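Local coordinates for aspartate semialdehyde dehydrogenase (Francisella tularensis subsp. tularensis, PDB 4WOJ), which probably catalyses the NADPH-dependent reductive dephosphorylation of aspartyl-4-phosphate to aspartate semialdehyde, a shared step of lysine, methionine and threonine biosynthesis, at residues D157-I170 / T260-S272. Residues are numbered along the deposited sequence; the frame is centred on the assembly and turned at random.
Sequences DLVEWVNSSTYQAI and TIPVDGICVRVPS
Val162 and Val263, then Asn163 and Asp264, pair in register as the strands 161-167 and 263-266 run parallel, their axes 4.7 Å apart and crossing at -24°. Bonds pass back and forth: Val162 N to Pro262 O, Asp264 N to Val162 O at 3.1 Å, Ser164 N to Asp264 O at 2.9 Å. The link from Ile266 N to Ser164 O is weak, Thr166 N still bonds to Ile266 O, and then a side chain replaces the backbone. Thr166 holds OG1 between its own N and carbonyl carbon (chi1 79°), where the hydroxyl takes the N-H of Val268 at 3.1 Å and gives its proton to a lone pair of Gln168 OE1, 2.6 Å from OG1. Backbone pairing then resumes, with Gln168 N bound to Val268 O at 2.7 Å and Val270 N to Gln168 O. Within the subunit, strand 263-266 is an outermost strand of the mixed sheet of the dimerisation domain, while strand 275-284 takes the other side of 159-167. The second subunit reaches this sheet: its Thr281 binds Asn163 OD1, and Tyr167 OH bonds to Thr166 O of that subunit in a reciprocal pair. Gln168, whose side chain lies near that of the predicted catalytic Cys141, crosses Arg269 at about a right angle, amide and guanidinium planes 87° apart. The bend at chi2 brings Arg269 CD to 3.3 Å from Gln168 O, and that at chi3 turns the guanidinium back along the backbone of Gln168 and Ala169. Its NH1 also holds a water at the guanidinium edge, which Gln168 NE2 meets more weakly. Beyond them, Ala169 CB, near the predicted proton acceptor His276, packs 3.7 Å from Ser272 CB, and Ile170 N bonds to Ser272 O.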
# COMPACT_ATOMS: atom_id res chain seq x y z
N ASP B 157 8.35 18.46 19.81
CA ASP B 157 7.23 19.19 19.25
C ASP B 157 7.56 19.82 17.90
O ASP B 157 7.20 20.98 17.64
CB ASP B 157 6.74 20.26 20.22
CG ASP B 157 5.34 20.73 19.89
OD1 ASP B 157 4.56 19.95 19.25
OD2 ASP B 157 5.00 21.87 20.27
N LEU B 158 8.24 19.06 17.03
CA LEU B 158 8.64 19.58 15.71
C LEU B 158 7.65 19.29 14.57
O LEU B 158 7.79 19.83 13.48
CB LEU B 158 10.04 19.08 15.36
CG LEU B 158 11.15 19.73 16.20
CD1 LEU B 158 12.49 19.15 15.88
CD2 LEU B 158 11.21 21.24 15.99
N VAL B 159 6.62 18.50 14.84
CA VAL B 159 5.72 18.06 13.78
C VAL B 159 4.45 18.91 13.79
O VAL B 159 3.76 18.95 14.82
CB VAL B 159 5.32 16.58 13.99
CG1 VAL B 159 4.27 16.16 12.98
CG2 VAL B 159 6.55 15.70 13.93
N GLU B 160 4.16 19.53 12.64
CA GLU B 160 2.98 20.40 12.43
C GLU B 160 1.79 19.55 11.99
O GLU B 160 0.70 19.73 12.52
CB GLU B 160 3.26 21.47 11.37
CG GLU B 160 2.24 22.62 11.37
CD GLU B 160 2.63 23.78 10.46
OE1 GLU B 160 3.73 24.36 10.61
OE2 GLU B 160 1.82 24.14 9.59
N TRP B 161 1.99 18.67 11.00
CA TRP B 161 1.05 17.58 10.69
C TRP B 161 1.67 16.35 10.01
O TRP B 161 2.78 16.40 9.56
CB TRP B 161 -0.15 18.05 9.88
CG TRP B 161 0.08 18.73 8.58
CD1 TRP B 161 -0.21 20.04 8.30
CD2 TRP B 161 0.54 18.14 7.33
NE1 TRP B 161 0.06 20.30 7.00
CE2 TRP B 161 0.52 19.17 6.37
CE3 TRP B 161 0.97 16.86 6.95
CZ2 TRP B 161 0.93 18.98 5.05
CZ3 TRP B 161 1.39 16.66 5.63
CH2 TRP B 161 1.36 17.72 4.70
N VAL B 162 0.86 15.28 9.91
CA VAL B 162 1.25 14.01 9.28
C VAL B 162 0.20 13.43 8.33
O VAL B 162 -0.90 13.12 8.76
CB VAL B 162 1.47 12.90 10.35
CG1 VAL B 162 2.04 11.67 9.71
CG2 VAL B 162 2.36 13.41 11.48
N ASN B 163 0.54 13.28 7.06
CA ASN B 163 -0.24 12.42 6.18
C ASN B 163 0.30 11.01 6.28
O ASN B 163 1.52 10.84 6.09
CB ASN B 163 -0.14 12.87 4.76
CG ASN B 163 -1.13 12.14 3.87
OD1 ASN B 163 -2.28 12.53 3.80
ND2 ASN B 163 -0.68 11.12 3.14
N SER B 164 -0.56 10.03 6.60
CA SER B 164 -0.19 8.62 6.53
C SER B 164 -1.07 7.84 5.56
O SER B 164 -2.29 7.93 5.60
CB SER B 164 -0.25 7.96 7.89
OG SER B 164 -0.16 6.53 7.78
N SER B 165 -0.44 7.08 4.67
CA SER B 165 -1.12 6.08 3.83
C SER B 165 -0.65 4.70 4.30
O SER B 165 0.52 4.41 4.25
CB SER B 165 -0.75 6.26 2.35
OG SER B 165 -1.10 7.55 1.85
N THR B 166 -1.56 3.87 4.77
CA THR B 166 -1.18 2.65 5.39
C THR B 166 -1.42 1.47 4.47
O THR B 166 -2.16 1.55 3.49
CB THR B 166 -1.93 2.38 6.68
OG1 THR B 166 -3.23 1.87 6.38
CG2 THR B 166 -2.03 3.65 7.53
N TYR B 167 -0.69 0.43 4.79
CA TYR B 167 -0.62 -0.80 4.04
C TYR B 167 -0.70 -1.78 5.16
O TYR B 167 0.30 -2.18 5.72
CB TYR B 167 0.72 -0.93 3.34
CG TYR B 167 1.12 0.14 2.28
CD1 TYR B 167 1.41 1.45 2.62
CD2 TYR B 167 1.27 -0.23 0.95
CE1 TYR B 167 1.79 2.39 1.64
CE2 TYR B 167 1.65 0.68 -0.03
CZ TYR B 167 1.91 2.00 0.32
OH TYR B 167 2.26 2.86 -0.70
N GLN B 168 -1.92 -2.02 5.61
CA GLN B 168 -2.19 -2.75 6.82
C GLN B 168 -2.45 -4.24 6.67
O GLN B 168 -3.22 -4.68 5.82
CB GLN B 168 -3.42 -2.18 7.46
CG GLN B 168 -3.11 -0.84 8.04
CD GLN B 168 -4.32 -0.23 8.68
OE1 GLN B 168 -4.67 0.93 8.38
NE2 GLN B 168 -4.95 -0.97 9.60
N ALA B 169 -1.84 -4.99 7.55
CA ALA B 169 -1.87 -6.45 7.52
C ALA B 169 -3.15 -7.01 8.16
O ALA B 169 -3.87 -6.36 8.91
CB ALA B 169 -0.66 -7.00 8.22
N ILE B 170 -3.41 -8.27 7.83
CA ILE B 170 -4.70 -8.83 8.11
C ILE B 170 -4.81 -9.13 9.58
O ILE B 170 -5.89 -9.20 10.09
CB ILE B 170 -4.98 -10.04 7.21
CG1 ILE B 170 -6.45 -10.46 7.32
CG2 ILE B 170 -4.06 -11.24 7.55
CD1 ILE B 170 -7.46 -9.39 6.98
N THR B 260 -3.34 21.07 18.60
CA THR B 260 -3.60 19.83 17.86
C THR B 260 -2.69 19.64 16.64
O THR B 260 -2.47 20.54 15.84
CB THR B 260 -5.05 19.66 17.40
OG1 THR B 260 -5.15 18.38 16.74
CG2 THR B 260 -5.48 20.78 16.44
N ILE B 261 -2.14 18.45 16.54
CA ILE B 261 -1.40 18.03 15.37
C ILE B 261 -2.37 17.21 14.53
O ILE B 261 -2.76 16.09 14.93
CB ILE B 261 -0.20 17.17 15.79
CG1 ILE B 261 0.79 18.02 16.57
CG2 ILE B 261 0.47 16.47 14.60
CD1 ILE B 261 1.66 17.14 17.46
N PRO B 262 -2.78 17.75 13.38
CA PRO B 262 -3.64 16.95 12.54
C PRO B 262 -2.93 15.68 12.03
O PRO B 262 -1.74 15.71 11.73
CB PRO B 262 -3.97 17.90 11.39
CG PRO B 262 -3.65 19.27 11.85
CD PRO B 262 -2.55 19.09 12.83
N VAL B 263 -3.67 14.59 11.96
CA VAL B 263 -3.21 13.32 11.31
C VAL B 263 -4.32 12.92 10.37
O VAL B 263 -5.49 12.92 10.70
CB VAL B 263 -2.87 12.20 12.31
CG1 VAL B 263 -2.41 10.91 11.59
CG2 VAL B 263 -1.77 12.64 13.26
N ASP B 264 -3.97 12.66 9.13
CA ASP B 264 -4.98 12.27 8.17
C ASP B 264 -4.31 11.42 7.11
O ASP B 264 -3.10 11.29 7.08
CB ASP B 264 -5.66 13.51 7.55
CG ASP B 264 -7.17 13.28 7.24
OD1 ASP B 264 -7.57 12.09 7.04
OD2 ASP B 264 -7.95 14.30 7.24
N GLY B 265 -5.14 10.83 6.27
CA GLY B 265 -4.73 10.06 5.14
C GLY B 265 -5.73 8.94 4.95
O GLY B 265 -6.91 9.06 5.33
N ILE B 266 -5.27 7.84 4.35
CA ILE B 266 -6.11 6.72 4.13
C ILE B 266 -5.53 5.42 4.70
O ILE B 266 -4.33 5.15 4.59
CB ILE B 266 -6.33 6.54 2.65
CG1 ILE B 266 -7.56 5.63 2.42
CG2 ILE B 266 -5.06 5.98 2.00
CD1 ILE B 266 -7.72 5.16 1.01
N CYS B 267 -6.44 4.59 5.23
CA CYS B 267 -6.10 3.28 5.74
C CYS B 267 -6.52 2.15 4.76
O CYS B 267 -7.67 2.03 4.39
CB CYS B 267 -6.68 3.12 7.16
SG CYS B 267 -5.96 4.24 8.42
N VAL B 268 -5.57 1.31 4.38
CA VAL B 268 -5.78 0.31 3.34
C VAL B 268 -5.33 -1.07 3.82
O VAL B 268 -4.24 -1.22 4.37
CB VAL B 268 -4.99 0.63 2.07
CG1 VAL B 268 -5.38 -0.29 0.91
CG2 VAL B 268 -5.18 2.11 1.64
N ARG B 269 -6.19 -2.05 3.65
CA ARG B 269 -5.87 -3.39 3.95
C ARG B 269 -5.14 -3.99 2.78
O ARG B 269 -5.57 -3.78 1.61
CB ARG B 269 -7.16 -4.18 4.21
CG ARG B 269 -6.89 -5.51 4.81
CD ARG B 269 -6.40 -5.34 6.22
NE ARG B 269 -7.50 -5.18 7.14
CZ ARG B 269 -7.36 -4.78 8.40
NH1 ARG B 269 -6.17 -4.42 8.88
NH2 ARG B 269 -8.43 -4.70 9.17
N VAL B 270 -4.03 -4.67 3.08
CA VAL B 270 -3.19 -5.35 2.03
C VAL B 270 -2.89 -6.79 2.45
O VAL B 270 -3.13 -7.13 3.61
CB VAL B 270 -1.85 -4.63 1.75
CG1 VAL B 270 -2.09 -3.20 1.24
CG2 VAL B 270 -0.95 -4.64 2.99
N PRO B 271 -2.39 -7.63 1.51
CA PRO B 271 -2.19 -9.04 1.78
C PRO B 271 -0.87 -9.30 2.50
O PRO B 271 -0.05 -10.08 2.01
CB PRO B 271 -2.18 -9.69 0.38
CG PRO B 271 -2.57 -8.63 -0.58
CD PRO B 271 -2.23 -7.35 0.07
N SER B 272 -0.69 -8.63 3.63
CA SER B 272 0.37 -8.91 4.56
C SER B 272 -0.22 -9.63 5.75
O SER B 272 -1.40 -9.55 6.01
CB SER B 272 1.03 -7.61 5.03
OG SER B 272 1.77 -7.03 4.00
O HOH W 1 2.36 -4.25 5.58
O HOH W 2 -5.42 -3.57 11.40